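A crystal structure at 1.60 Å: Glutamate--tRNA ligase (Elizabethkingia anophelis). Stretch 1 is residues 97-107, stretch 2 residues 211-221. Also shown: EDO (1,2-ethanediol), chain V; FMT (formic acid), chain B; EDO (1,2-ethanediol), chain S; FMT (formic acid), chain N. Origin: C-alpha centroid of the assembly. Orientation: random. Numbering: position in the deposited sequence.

Stretch 1 (97-107) DIYDRYTEQIL
Stretch 2 211-221: HFANIIDDHEM

Two helices of one chain, residues 97-106 and 211-220, pack steeply across each other: their N-to-C directions make an angle of 104°, and their axes come no closer than 10.6 Å. The backbones are nearest at Y99 and A213, where CA lies 7.1 Å from CA. Both stretches keep helical phi/psi, near -65°/-40°, with i to i+4 hydrogen bonds such as T103 N to Y99 O (2.8 Å) and D217 N to A213 O (2.9 Å); M221, at -89°/8°, is the first residue to leave the second helix. The contact buries 484 Å², and three aromatic residues, Y99, F212 and Y102, cover the most surface.

Y99 leaves its helix sideways (chi1 m, chi2 -38°), yet its end reaches the partner. A tyrosine suits this place because a long apolar ring carries a polar tip. Its CD1 lies 3.9 Å from I216 CD1 and its CZ 4.0 Å from A213 CB, whose small methyl lies beside the ring. Beyond them, Y99 OH donates a hydrogen bond to D217 OD2 at 2.7 Å, so the buried hydroxyl finds a carboxylate acceptor; D217 has chi1 m and chi2 -18°.

F212 makes the reciprocal reach from the second helix, with chi1 t and chi2 33°. Having no polar group, its ring can fill space against the first helix: CZ is 3.9 Å from I106 CG2, with I106 chi1 and chi2 both t. The ring edge faces two oxygens, with CZ 3.7 Å from Y102 O and CE2 3.6 Å from T103 OG1 (T103 chi1 m).

Y102 points toward the partner (chi1 m, chi2 -53°). Its CD2 packs 3.5 Å from I216 CG2, while its OH lies 2.7 Å from E220 OE2, a weak hydrogen bond. E220 also points across (chi1 m, chi2 m, chi3 -81°), and its OE1 forms a long salt bridge with R101 NH2, at 3.7 Å. R101 achieves this with chi1 t, chi2 t, chi3 p and chi4 -113°, its flexible chain bringing the guanidinium edge to the carboxylate. A water reinforces the group, donating to E220 OE1 at 2.5 Å, accepting from R101 NH2 at 2.9 Å, and hydrogen-bonding to Y102 OH at 3.2 Å.

I216 joins these contacts. Its branched side chain, chi1 m and chi2 t, points toward the first helix and meets both tyrosines; its CG2 also packs 3.9 Å from CG2 of I98, which has the same rotamer.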

ATOM      1  N   ASP A  97      23.868 -18.789  13.849  1.00 22.33           N
ATOM      2  CA  ASP A  97      24.236 -20.153  14.241  1.00 24.74           C
ATOM      3  C   ASP A  97      23.375 -21.189  13.517  1.00 27.24           C
ATOM      4  O   ASP A  97      23.866 -22.269  13.152  1.00 27.48           O
ATOM      5  CB  ASP A  97      24.137 -20.313  15.756  1.00 28.72           C
ATOM      6  CG  ASP A  97      25.374 -19.804  16.473  1.00 51.42           C
ATOM      7  OD1 ASP A  97      26.168 -19.067  15.844  1.00 49.15           O
ATOM      8  OD2 ASP A  97      25.558 -20.149  17.659  1.00 53.63           O
ATOM      9  N   ILE A  98      22.093 -20.878  13.296  1.00 22.27           N
ATOM     10  CA  ILE A  98      21.227 -21.745  12.497  1.00 21.24           C
ATOM     11  C   ILE A  98      21.762 -21.854  11.080  1.00 23.26           C
ATOM     12  O   ILE A  98      21.850 -22.950  10.503  1.00 22.60           O
ATOM     13  CB  ILE A  98      19.778 -21.214  12.510  1.00 20.62           C
ATOM     14  CG1 ILE A  98      19.224 -21.234  13.932  1.00 27.39           C
ATOM     15  CG2 ILE A  98      18.894 -22.028  11.581  1.00 24.72           C
ATOM     16  CD1 ILE A  98      17.946 -20.423  14.126  1.00 29.06           C
ATOM     17  N   TYR A  99      22.121 -20.715  10.492  1.00 19.81           N
ATOM     18  CA  TYR A  99      22.593 -20.735   9.113  1.00 19.34           C
ATOM     19  C   TYR A  99      23.903 -21.502   8.992  1.00 20.98           C
ATOM     20  O   TYR A  99      24.119 -22.225   8.009  1.00 23.29           O
ATOM     21  CB  TYR A  99      22.756 -19.311   8.595  1.00 18.47           C
ATOM     22  CG  TYR A  99      21.476 -18.499   8.595  1.00 18.71           C
ATOM     23  CD1 TYR A  99      20.243 -19.069   8.274  1.00 17.97           C
ATOM     24  CD2 TYR A  99      21.509 -17.157   8.940  1.00 17.89           C
ATOM     25  CE1 TYR A  99      19.069 -18.282   8.284  1.00 16.53           C
ATOM     26  CE2 TYR A  99      20.362 -16.379   8.956  1.00 15.80           C
ATOM     27  CZ  TYR A  99      19.153 -16.943   8.634  1.00 17.34           C
ATOM     28  OH  TYR A  99      18.030 -16.146   8.672  1.00 17.67           O
ATOM     29  N   ASP A 100      24.795 -21.354   9.977  1.00 20.02           N
ATOM     30  CA  ASP A 100      26.067 -22.081   9.939  1.00 20.23           C
ATOM     31  C   ASP A 100      25.844 -23.586   9.930  1.00 24.72           C
ATOM     32  O   ASP A 100      26.531 -24.321   9.211  1.00 24.84           O
ATOM     33  CB  ASP A 100      26.927 -21.691  11.139  1.00 23.11           C
ATOM     34  CG  ASP A 100      27.513 -20.302  11.017  1.00 26.84           C
ATOM     35  OD1 ASP A 100      27.402 -19.667   9.950  1.00 34.18           O
ATOM     36  OD2 ASP A 100      28.075 -19.831  12.036  1.00 35.08           O
ATOM     37  N   ARG A 101      24.884 -24.059  10.724  1.00 23.74           N
ATOM     38  CA  ARG A 101      24.558 -25.480  10.763  1.00 22.15           C
ATOM     39  C   ARG A 101      24.175 -25.988   9.376  1.00 25.14           C
ATOM     40  O   ARG A 101      24.662 -27.035   8.929  1.00 24.24           O
ATOM     41  CB  ARG A 101      23.428 -25.702  11.779  1.00 31.82           C
ATOM     42  CG  ARG A 101      22.864 -27.109  11.867  1.00 40.85           C
ATOM     43  CD  ARG A 101      22.145 -27.339  13.212  1.00 45.96           C
ATOM     44  NE  ARG A 101      20.774 -26.831  13.245  1.00 46.68           N
ATOM     45  CZ  ARG A 101      20.359 -25.816  14.003  1.00 56.43           C
ATOM     46  NH1 ARG A 101      21.207 -25.183  14.809  1.00 56.95           N
ATOM     47  NH2 ARG A 101      19.088 -25.436  13.961  1.00 52.47           N
ATOM     48  N   TYR A 102      23.328 -25.235   8.667  1.00 21.23           N
ATOM     49  CA  TYR A 102      22.842 -25.690   7.371  1.00 20.68           C
ATOM     50  C   TYR A 102      23.824 -25.414   6.249  1.00 23.47           C
ATOM     51  O   TYR A 102      23.806 -26.130   5.239  1.00 20.21           O
ATOM     52  CB  TYR A 102      21.471 -25.073   7.100  1.00 21.74           C
ATOM     53  CG  TYR A 102      20.456 -25.656   8.055  1.00 18.36           C
ATOM     54  CD1 TYR A 102      20.311 -27.029   8.178  1.00 23.65           C
ATOM     55  CD2 TYR A 102      19.693 -24.840   8.881  1.00 22.19           C
ATOM     56  CE1 TYR A 102      19.406 -27.578   9.060  1.00 24.38           C
ATOM     57  CE2 TYR A 102      18.782 -25.381   9.763  1.00 26.66           C
ATOM     58  CZ  TYR A 102      18.642 -26.747   9.845  1.00 28.47           C
ATOM     59  OH  TYR A 102      17.738 -27.290  10.728  1.00 31.45           O
ATOM     60  N   THR A 103      24.702 -24.427   6.411  1.00 20.33           N
ATOM     61  CA  THR A 103      25.814 -24.288   5.476  1.00 22.20           C
ATOM     62  C   THR A 103      26.711 -25.526   5.514  1.00 21.10           C
ATOM     63  O   THR A 103      27.098 -26.058   4.467  1.00 22.03           O
ATOM     64  CB  THR A 103      26.603 -23.019   5.801  1.00 21.72           C
ATOM     65  OG1 THR A 103      25.786 -21.876   5.538  1.00 21.71           O
ATOM     66  CG2 THR A 103      27.864 -22.927   4.959  1.00 22.89           C
ATOM     67  N   GLU A 104      27.034 -26.011   6.718  1.00 20.50           N
ATOM     68  CA  GLU A 104      27.820 -27.239   6.835  1.00 21.24           C
ATOM     69  C   GLU A 104      27.101 -28.408   6.163  1.00 24.45           C
ATOM     70  O   GLU A 104      27.735 -29.228   5.479  1.00 22.95           O
ATOM     71  CB  GLU A 104      28.104 -27.545   8.310  1.00 25.18           C
ATOM     72  CG  GLU A 104      28.933 -28.809   8.519  1.00 39.08           C
ATOM     73  CD  GLU A 104      29.012 -29.236   9.974  1.00 62.71           C
ATOM     74  OE1 GLU A 104      28.471 -28.516  10.840  1.00 67.45           O
ATOM     75  OE2 GLU A 104      29.614 -30.298  10.247  1.00 67.79           O
ATOM     76  N   GLN A 105      25.774 -28.479   6.318  1.00 22.53           N
ATOM     77  CA  GLN A 105      25.013 -29.581   5.731  1.00 19.94           C
ATOM     78  C   GLN A 105      25.070 -29.545   4.208  1.00 20.49           C
ATOM     79  O   GLN A 105      25.381 -30.559   3.565  1.00 21.39           O
ATOM     80  CB  GLN A 105      23.562 -29.548   6.214  1.00 22.07           C
ATOM     81  CG  GLN A 105      22.741 -30.727   5.706  1.00 23.15           C
ATOM     82  CD  GLN A 105      21.288 -30.669   6.109  1.00 25.17           C
ATOM     83  OE1 GLN A 105      20.951 -30.231   7.215  1.00 24.27           O
ATOM     84  NE2 GLN A 105      20.410 -31.121   5.218  1.00 23.35           N
ATOM     85  N   ILE A 106      24.790 -28.387   3.605  1.00 20.24           N
ATOM     86  CA  ILE A 106      24.728 -28.352   2.147  1.00 20.58           C
ATOM     87  C   ILE A 106      26.105 -28.551   1.521  1.00 20.06           C
ATOM     88  O   ILE A 106      26.195 -29.027   0.377  1.00 18.98           O
ATOM     89  CB  ILE A 106      24.070 -27.053   1.624  1.00 17.93           C
ATOM     90  CG1 ILE A 106      23.544 -27.296   0.189  1.00 16.35           C
ATOM     91  CG2 ILE A 106      25.052 -25.867   1.679  1.00 17.46           C
ATOM     92  CD1 ILE A 106      22.765 -26.153  -0.390  1.00 18.30           C
ATOM     93  N   LEU A 107      27.185 -28.223   2.235  1.00 20.37           N
ATOM     94  CA  LEU A 107      28.521 -28.443   1.693  1.00 20.62           C
ATOM     95  C   LEU A 107      28.882 -29.919   1.616  1.00 25.64           C
ATOM     96  O   LEU A 107      29.871 -30.260   0.959  1.00 27.63           O
ATOM     97  CB  LEU A 107      29.568 -27.695   2.528  1.00 23.10           C
ATOM     98  CG  LEU A 107      29.615 -26.180   2.311  1.00 24.63           C
ATOM     99  CD1 LEU A 107      30.572 -25.539   3.317  1.00 26.22           C
ATOM    100  CD2 LEU A 107      30.019 -25.855   0.873  1.00 24.67           C
ATOM    101  N   HIS A 211      18.084 -16.080  -0.773  1.00 17.66           N
ATOM    102  CA  HIS A 211      17.633 -17.357  -1.318  1.00 17.18           C
ATOM    103  C   HIS A 211      17.802 -18.483  -0.305  1.00 16.29           C
ATOM    104  O   HIS A 211      16.878 -19.271  -0.073  1.00 18.30           O
ATOM    105  CB  HIS A 211      18.416 -17.683  -2.585  1.00 18.55           C
ATOM    106  CG  HIS A 211      18.170 -16.735  -3.715  1.00 16.36           C
ATOM    107  ND1 HIS A 211      16.950 -16.617  -4.341  1.00 16.99           N
ATOM    108  CD2 HIS A 211      19.005 -15.872  -4.345  1.00 23.03           C
ATOM    109  CE1 HIS A 211      17.039 -15.713  -5.302  1.00 18.86           C
ATOM    110  NE2 HIS A 211      18.278 -15.256  -5.333  1.00 23.08           N
ATOM    111  N   PHE A 212      18.995 -18.582   0.285  1.00 17.45           N
ATOM    112  CA  PHE A 212      19.305 -19.671   1.211  1.00 15.65           C
ATOM    113  C   PHE A 212      18.684 -19.417   2.584  1.00 15.69           C
ATOM    114  O   PHE A 212      18.112 -20.335   3.180  1.00 15.95           O
ATOM    115  CB  PHE A 212      20.823 -19.813   1.302  1.00 16.47           C
ATOM    116  CG  PHE A 212      21.321 -21.114   1.919  1.00 16.62           C
ATOM    117  CD1 PHE A 212      20.637 -22.315   1.761  1.00 15.98           C
ATOM    118  CD2 PHE A 212      22.510 -21.113   2.633  1.00 20.96           C
ATOM    119  CE1 PHE A 212      21.142 -23.504   2.320  1.00 17.77           C
ATOM    120  CE2 PHE A 212      23.023 -22.291   3.200  1.00 19.36           C
ATOM    121  CZ  PHE A 212      22.339 -23.484   3.039  1.00 17.08           C
ATOM    122  N   ALA A 213      18.784 -18.179   3.083  1.00 16.34           N
ATOM    123  CA  ALA A 213      18.170 -17.842   4.368  1.00 17.39           C
ATOM    124  C   ALA A 213      16.675 -18.135   4.365  1.00 18.02           C
ATOM    125  O   ALA A 213      16.135 -18.650   5.357  1.00 17.04           O
ATOM    126  CB  ALA A 213      18.417 -16.371   4.712  1.00 17.34           C
ATOM    127  N   ASN A 214      15.984 -17.830   3.259  1.00 15.56           N
ATOM    128  CA  ASN A 214      14.540 -18.005   3.265  1.00 15.14           C
ATOM    129  C   ASN A 214      14.141 -19.474   3.220  1.00 16.48           C
ATOM    130  O   ASN A 214      13.169 -19.858   3.878  1.00 17.30           O
ATOM    131  CB  ASN A 214      13.890 -17.219   2.127  1.00 18.32           C
ATOM    132  CG  ASN A 214      13.758 -15.754   2.450  1.00 23.25           C
ATOM    133  OD1 ASN A 214      13.774 -15.367   3.622  1.00 24.03           O
ATOM    134  ND2 ASN A 214      13.634 -14.925   1.424  1.00 21.94           N
ATOM    135  N   ILE A 215      14.870 -20.329   2.482  1.00 15.55           N
ATOM    136  CA  ILE A 215      14.455 -21.730   2.502  1.00 16.17           C
ATOM    137  C   ILE A 215      14.789 -22.360   3.859  1.00 15.82           C
ATOM    138  O   ILE A 215      14.021 -23.180   4.371  1.00 15.33           O
ATOM    139  CB  ILE A 215      15.023 -22.538   1.306  1.00 17.55           C
ATOM    140  CG1 ILE A 215      16.536 -22.743   1.383  1.00 19.90           C
ATOM    141  CG2 ILE A 215      14.586 -21.915  -0.034  1.00 16.21           C
ATOM    142  CD1 ILE A 215      16.917 -24.137   1.892  1.00 20.90           C
ATOM    143  N   ILE A 216      15.920 -21.975   4.471  1.00 15.98           N
ATOM    144  CA  ILE A 216      16.249 -22.461   5.816  1.00 15.51           C
ATOM    145  C   ILE A 216      15.164 -22.047   6.798  1.00 17.28           C
ATOM    146  O   ILE A 216      14.657 -22.864   7.581  1.00 19.25           O
ATOM    147  CB  ILE A 216      17.621 -21.929   6.266  1.00 16.27           C
ATOM    148  CG1 ILE A 216      18.758 -22.623   5.488  1.00 16.35           C
ATOM    149  CG2 ILE A 216      17.796 -22.079   7.809  1.00 18.98           C
ATOM    150  CD1 ILE A 216      20.087 -21.908   5.603  1.00 17.12           C
ATOM    151  N   ASP A 217      14.779 -20.774   6.755  1.00 15.95           N
ATOM    152  CA  ASP A 217      13.836 -20.300   7.762  1.00 15.82           C
ATOM    153  C   ASP A 217      12.405 -20.731   7.484  1.00 17.33           C
ATOM    154  O   ASP A 217      11.633 -20.911   8.432  1.00 18.05           O
ATOM    155  CB  ASP A 217      13.920 -18.780   7.893  1.00 15.93           C
ATOM    156  CG  ASP A 217      15.220 -18.317   8.554  1.00 17.04           C
ATOM    157  OD1 ASP A 217      15.907 -19.138   9.214  1.00 17.80           O
ATOM    158  OD2 ASP A 217      15.543 -17.121   8.423  1.00 18.67           O
ATOM    159  N   ASP A 218      12.013 -20.882   6.220  1.00 16.36           N
ATOM    160  CA  ASP A 218      10.694 -21.441   5.945  1.00 16.40           C
ATOM    161  C   ASP A 218      10.604 -22.877   6.447  1.00 19.13           C
ATOM    162  O   ASP A 218       9.575 -23.293   6.990  1.00 18.76           O
ATOM    163  CB  ASP A 218      10.374 -21.336   4.454  1.00 13.57           C
ATOM    164  CG  ASP A 218      10.130 -19.908   4.029  1.00 15.83           C
ATOM    165  OD1 ASP A 218      10.148 -19.633   2.815  1.00 15.55           O
ATOM    166  OD2 ASP A 218       9.920 -19.058   4.942  1.00 17.15           O
ATOM    167  N   HIS A 219      11.690 -23.640   6.315  1.00 16.08           N
ATOM    168  CA  HIS A 219      11.725 -24.981   6.884  1.00 17.09           C
ATOM    169  C   HIS A 219      11.660 -24.939   8.408  1.00 20.46           C
ATOM    170  O   HIS A 219      10.807 -25.601   9.020  1.00 19.64           O
ATOM    171  CB  HIS A 219      12.992 -25.696   6.408  1.00 17.25           C
ATOM    172  CG  HIS A 219      13.150 -27.076   6.966  1.00 17.89           C
ATOM    173  ND1 HIS A 219      12.394 -28.144   6.534  1.00 22.50           N
ATOM    174  CD2 HIS A 219      13.973 -27.558   7.923  1.00 20.19           C
ATOM    175  CE1 HIS A 219      12.748 -29.228   7.200  1.00 22.93           C
ATOM    176  NE2 HIS A 219      13.703 -28.901   8.053  1.00 24.85           N
ATOM    177  N   GLU A 220      12.556 -24.164   9.041  1.00 17.54           N
ATOM    178  CA  GLU A 220      12.626 -24.135  10.498  1.00 18.13           C
ATOM    179  C   GLU A 220      11.336 -23.613  11.123  1.00 19.98           C
ATOM    180  O   GLU A 220      10.926 -24.090  12.194  1.00 22.41           O
ATOM    181  CB  GLU A 220      13.808 -23.278  10.958  1.00 21.69           C
ATOM    182  CG  GLU A 220      15.172 -23.878  10.632  1.00 23.91           C
ATOM    183  CD  GLU A 220      15.392 -25.240  11.259  1.00 31.65           C
ATOM    184  OE1 GLU A 220      15.740 -25.297  12.456  1.00 34.16           O
ATOM    185  OE2 GLU A 220      15.214 -26.257  10.557  1.00 35.73           O
ATOM    186  N   MET A 221      10.696 -22.629  10.489  1.00 18.77           N
ATOM    187  CA  MET A 221       9.481 -22.031  11.036  1.00 18.10           C
ATOM    188  C   MET A 221       8.224 -22.765  10.586  1.00 20.02           C
ATOM    189  O   MET A 221       7.113 -22.300  10.871  1.00 20.15           O
ATOM    190  CB  MET A 221       9.396 -20.553  10.648  1.00 18.62           C
ATOM    191  CG  MET A 221      10.558 -19.727  11.181  1.00 19.06           C
ATOM    192  SD  MET A 221      10.392 -17.973  10.818  1.00 18.93           S
ATOM    193  CE  MET A 221      11.780 -17.342  11.780  1.00 20.24           C
TER
HETATM  194  C1  EDO V 621      11.890 -19.126  -0.075  1.00 48.76           C
HETATM  195  O1  EDO V 621      12.964 -18.830  -0.971  1.00 41.04           O
HETATM  196  C2  EDO V 621      11.199 -20.397  -0.533  1.00 35.50           C
HETATM  197  O2  EDO V 621      10.650 -21.077   0.604  1.00 22.38           O
HETATM  198  C   FMT B 601      24.469 -16.150  16.816  1.00 42.31           C
HETATM  199  O1  FMT B 601      23.869 -16.973  16.127  1.00 29.22           O
HETATM  200  O2  FMT B 601      23.925 -15.223  17.415  1.00 32.98           O
HETATM  201  C1  EDO S 618      28.495 -17.242  20.132  1.00 63.57           C
HETATM  202  O1  EDO S 618      27.793 -16.566  19.082  1.00 64.43           O
HETATM  203  C2  EDO S 618      27.910 -18.638  20.299  1.00 65.56           C
HETATM  204  O2  EDO S 618      27.741 -19.236  19.008  1.00 68.44           O
HETATM  205  C   FMT N 613      13.526 -10.644   0.785  1.00 63.65           C
HETATM  206  O1  FMT N 613      14.247  -9.736   1.201  1.00 60.31           O
HETATM  207  O2  FMT N 613      13.347 -11.711   1.373  1.00 54.51           O
HETATM  208  O   HOH W   1      16.786 -27.183  13.778  1.00 51.44           O